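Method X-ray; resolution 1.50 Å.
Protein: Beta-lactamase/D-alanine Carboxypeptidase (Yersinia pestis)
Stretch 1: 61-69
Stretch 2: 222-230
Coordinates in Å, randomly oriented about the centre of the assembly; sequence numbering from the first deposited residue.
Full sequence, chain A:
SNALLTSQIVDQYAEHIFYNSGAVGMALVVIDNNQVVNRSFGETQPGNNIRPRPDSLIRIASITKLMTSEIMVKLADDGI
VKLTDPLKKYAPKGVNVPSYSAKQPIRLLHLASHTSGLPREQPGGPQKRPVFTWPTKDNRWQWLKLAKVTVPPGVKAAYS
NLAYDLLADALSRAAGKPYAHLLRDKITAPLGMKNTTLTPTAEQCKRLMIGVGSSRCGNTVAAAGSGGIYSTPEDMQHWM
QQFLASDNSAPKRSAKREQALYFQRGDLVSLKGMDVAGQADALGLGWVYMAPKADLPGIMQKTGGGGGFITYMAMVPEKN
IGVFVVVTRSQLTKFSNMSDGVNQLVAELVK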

# COMPACT_ATOMS: atom_id res chain seq x y z
N ALA A 61 -5.12 -2.31 3.48
CA ALA A 61 -5.55 -2.35 2.09
C ALA A 61 -4.32 -2.18 1.19
O ALA A 61 -3.30 -2.81 1.44
CB ALA A 61 -6.64 -1.28 1.80
N SER A 62 -4.40 -1.32 0.17
CA SER A 62 -3.34 -1.28 -0.85
C SER A 62 -1.99 -0.69 -0.42
O SER A 62 -1.04 -0.65 -1.21
CB SER A 62 -3.84 -0.61 -2.13
OG SER A 62 -4.90 -1.37 -2.70
N ILE A 63 -1.87 -0.24 0.83
CA ILE A 63 -0.53 0.06 1.34
C ILE A 63 0.30 -1.24 1.23
O ILE A 63 1.53 -1.21 1.11
CB ILE A 63 -0.57 0.57 2.82
CG1 ILE A 63 -1.41 1.85 2.94
CG2 ILE A 63 0.82 0.82 3.34
CD1 ILE A 63 -0.94 3.00 2.09
N THR A 64 -0.41 -2.37 1.22
CA THR A 64 0.19 -3.69 1.01
C THR A 64 1.11 -3.69 -0.22
O THR A 64 2.18 -4.31 -0.19
CB THR A 64 -0.91 -4.77 0.78
OG1 THR A 64 -1.66 -4.94 1.98
CG2 THR A 64 -0.28 -6.13 0.39
N LYS A 65 0.71 -3.00 -1.28
CA LYS A 65 1.50 -3.00 -2.52
C LYS A 65 2.91 -2.44 -2.31
O LYS A 65 3.85 -2.89 -2.97
CB LYS A 65 0.79 -2.18 -3.59
CG LYS A 65 -0.52 -2.81 -4.06
CD LYS A 65 -1.13 -2.02 -5.21
CE LYS A 65 -2.36 -2.72 -5.81
NZ LYS A 65 -3.49 -2.81 -4.83
N LEU A 66 3.06 -1.48 -1.40
CA LEU A 66 4.40 -0.94 -1.10
C LEU A 66 5.30 -2.00 -0.49
O LEU A 66 6.51 -2.02 -0.72
CB LEU A 66 4.31 0.26 -0.15
CG LEU A 66 3.39 1.40 -0.60
CD1 LEU A 66 3.48 2.54 0.43
CD2 LEU A 66 3.79 1.87 -2.00
N MSE A 67 4.71 -2.89 0.29
CA MSE A 67 5.48 -4.00 0.86
C MSE A 67 5.82 -5.07 -0.18
O MSE A 67 6.89 -5.65 -0.15
CB MSE A 67 4.75 -4.59 2.07
CG MSE A 67 4.61 -3.56 3.20
SE MSE A 67 3.77 -4.22 4.79
CE MSE A 67 3.55 -2.50 5.72
N THR A 68 4.89 -5.34 -1.10
CA THR A 68 5.20 -6.27 -2.19
C THR A 68 6.37 -5.73 -3.01
O THR A 68 7.31 -6.46 -3.30
CB THR A 68 3.99 -6.46 -3.10
OG1 THR A 68 2.83 -6.68 -2.27
CG2 THR A 68 4.19 -7.65 -4.04
N SER A 69 6.32 -4.45 -3.36
CA SER A 69 7.46 -3.87 -4.08
C SER A 69 8.74 -3.84 -3.25
O SER A 69 9.84 -4.04 -3.78
CB SER A 69 7.11 -2.48 -4.62
OG SER A 69 6.32 -2.64 -5.80
N ALA A 222 -4.94 -14.65 -0.06
CA ALA A 222 -5.33 -14.50 -1.47
C ALA A 222 -4.93 -13.14 -2.05
O ALA A 222 -4.64 -13.03 -3.25
CB ALA A 222 -6.80 -14.73 -1.66
N ALA A 223 -4.92 -12.10 -1.21
CA ALA A 223 -4.55 -10.76 -1.66
C ALA A 223 -3.20 -10.34 -1.06
O ALA A 223 -2.98 -9.17 -0.75
CB ALA A 223 -5.65 -9.76 -1.28
N ALA A 224 -2.30 -11.31 -0.92
CA ALA A 224 -1.00 -11.10 -0.29
C ALA A 224 -0.19 -9.96 -0.90
O ALA A 224 0.53 -9.25 -0.20
CB ALA A 224 -0.19 -12.38 -0.35
N GLY A 225 -0.28 -9.81 -2.22
CA GLY A 225 0.45 -8.78 -2.91
C GLY A 225 -0.28 -7.46 -3.08
O GLY A 225 0.36 -6.40 -3.13
N SER A 226 -1.62 -7.51 -3.17
CA SER A 226 -2.39 -6.34 -3.58
C SER A 226 -3.02 -5.57 -2.42
O SER A 226 -3.19 -4.35 -2.51
CB SER A 226 -3.51 -6.74 -4.55
OG SER A 226 -4.43 -7.60 -3.92
N GLY A 227 -3.43 -6.27 -1.37
CA GLY A 227 -4.21 -5.58 -0.36
C GLY A 227 -4.53 -6.22 0.97
O GLY A 227 -5.17 -5.58 1.80
N GLY A 228 -4.10 -7.46 1.20
CA GLY A 228 -4.60 -8.21 2.35
C GLY A 228 -4.02 -7.93 3.72
O GLY A 228 -4.51 -8.46 4.71
N ILE A 229 -2.96 -7.14 3.80
CA ILE A 229 -2.19 -7.07 5.05
C ILE A 229 -2.96 -6.36 6.17
O ILE A 229 -3.52 -5.29 5.98
CB ILE A 229 -0.77 -6.46 4.84
CG1 ILE A 229 0.09 -7.39 3.98
CG2 ILE A 229 -0.08 -6.16 6.19
CD1 ILE A 229 1.45 -6.79 3.62
N TYR A 230 -3.02 -7.01 7.33
CA TYR A 230 -3.47 -6.36 8.56
C TYR A 230 -2.25 -5.79 9.27
O TYR A 230 -1.17 -6.37 9.23
CB TYR A 230 -4.12 -7.35 9.49
CG TYR A 230 -5.33 -8.09 8.99
CD1 TYR A 230 -6.62 -7.64 9.30
CD2 TYR A 230 -5.21 -9.28 8.28
CE1 TYR A 230 -7.74 -8.32 8.88
CE2 TYR A 230 -6.35 -9.99 7.85
CZ TYR A 230 -7.60 -9.52 8.18
OH TYR A 230 -8.72 -10.21 7.77
O HOH W 1 -5.70 -5.10 4.36
O HOH W 2 2.73 -7.69 0.40

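Stretch 1 includes a helix that runs on past Ser69; stretch 2 lies against it as an irregular loop rich in glycine. Together they bury 441 Å², and the polar bonds run mostly from stretch 1 side chains to the backbone of stretch 2.

Ala61 meets Gly227 through backbone atoms. Its CB points away from stretch 2, so the main chains can come close, with the two CA atoms 4.3 Å apart. Ala61 CA lies 3.3 Å from Gly227 O, and Gly227 CA lies 3.4 Å from Ala61 O. Both are CA-H...O contacts. Water 1 bridges the two backbones. Water 1 accepts from Ala61 N at 3.0 Å and donates to Gly227 O and Ile229 O, each at 2.7 Å.

Ser62 adds a further CA-H...O contact, with its CA 3.5 Å from Ser226 O. Ser62 OG accepts a hydrogen bond from Lys65 NZ at 2.9 Å, which helps to place the lysine amine. Ile63 makes no contact; the end of its side chain leads away.

Thr64 is covered most, with 83 Å² beneath stretch 2. Its CB points toward the loop, and the m rotamer serves both of its branches. Thr64 OG1 accepts from Ile229 N at 3.1 Å and donates to Ala61 O at 2.7 Å, so one hydroxyl links Ile229 to Ala61. The methyl Thr64 CG2 packs against the loop backbone, 3.3 Å from Ala224 O and 3.6 Å from Gly225 O.

Lys65 starts sideways, but its long chain brings the amine to stretch 2. Chi2 and chi3 are t, and chi4 is p. Lys65 NZ donates to Ser226 O at 2.8 Å. A buried amine needs such partners, and NZ has others elsewhere in the structure. Ser226 offers its carbonyl here, while its OG is bonded elsewhere.

Leu66 points away and takes no part. Met67, a selenomethionine, supplies the apolar contact: its SE lies 3.7 Å from Ile229 CD1. Both side chains point toward the opposing stretch and are long enough to meet.

Thr68 makes the shortest hydrogen bond of the contact, with OG1 donating to Gly225 O at 2.6 Å. Thr68 OG1 also accepts from water 2 at 2.9 Å, and that water also donates to Ala224 O at 2.8 Å. Gly225 has no side chain; an ideal CB there would lie 3.7 Å from Thr68 CG2. Ser69 is out of reach, and the helix continues beyond it.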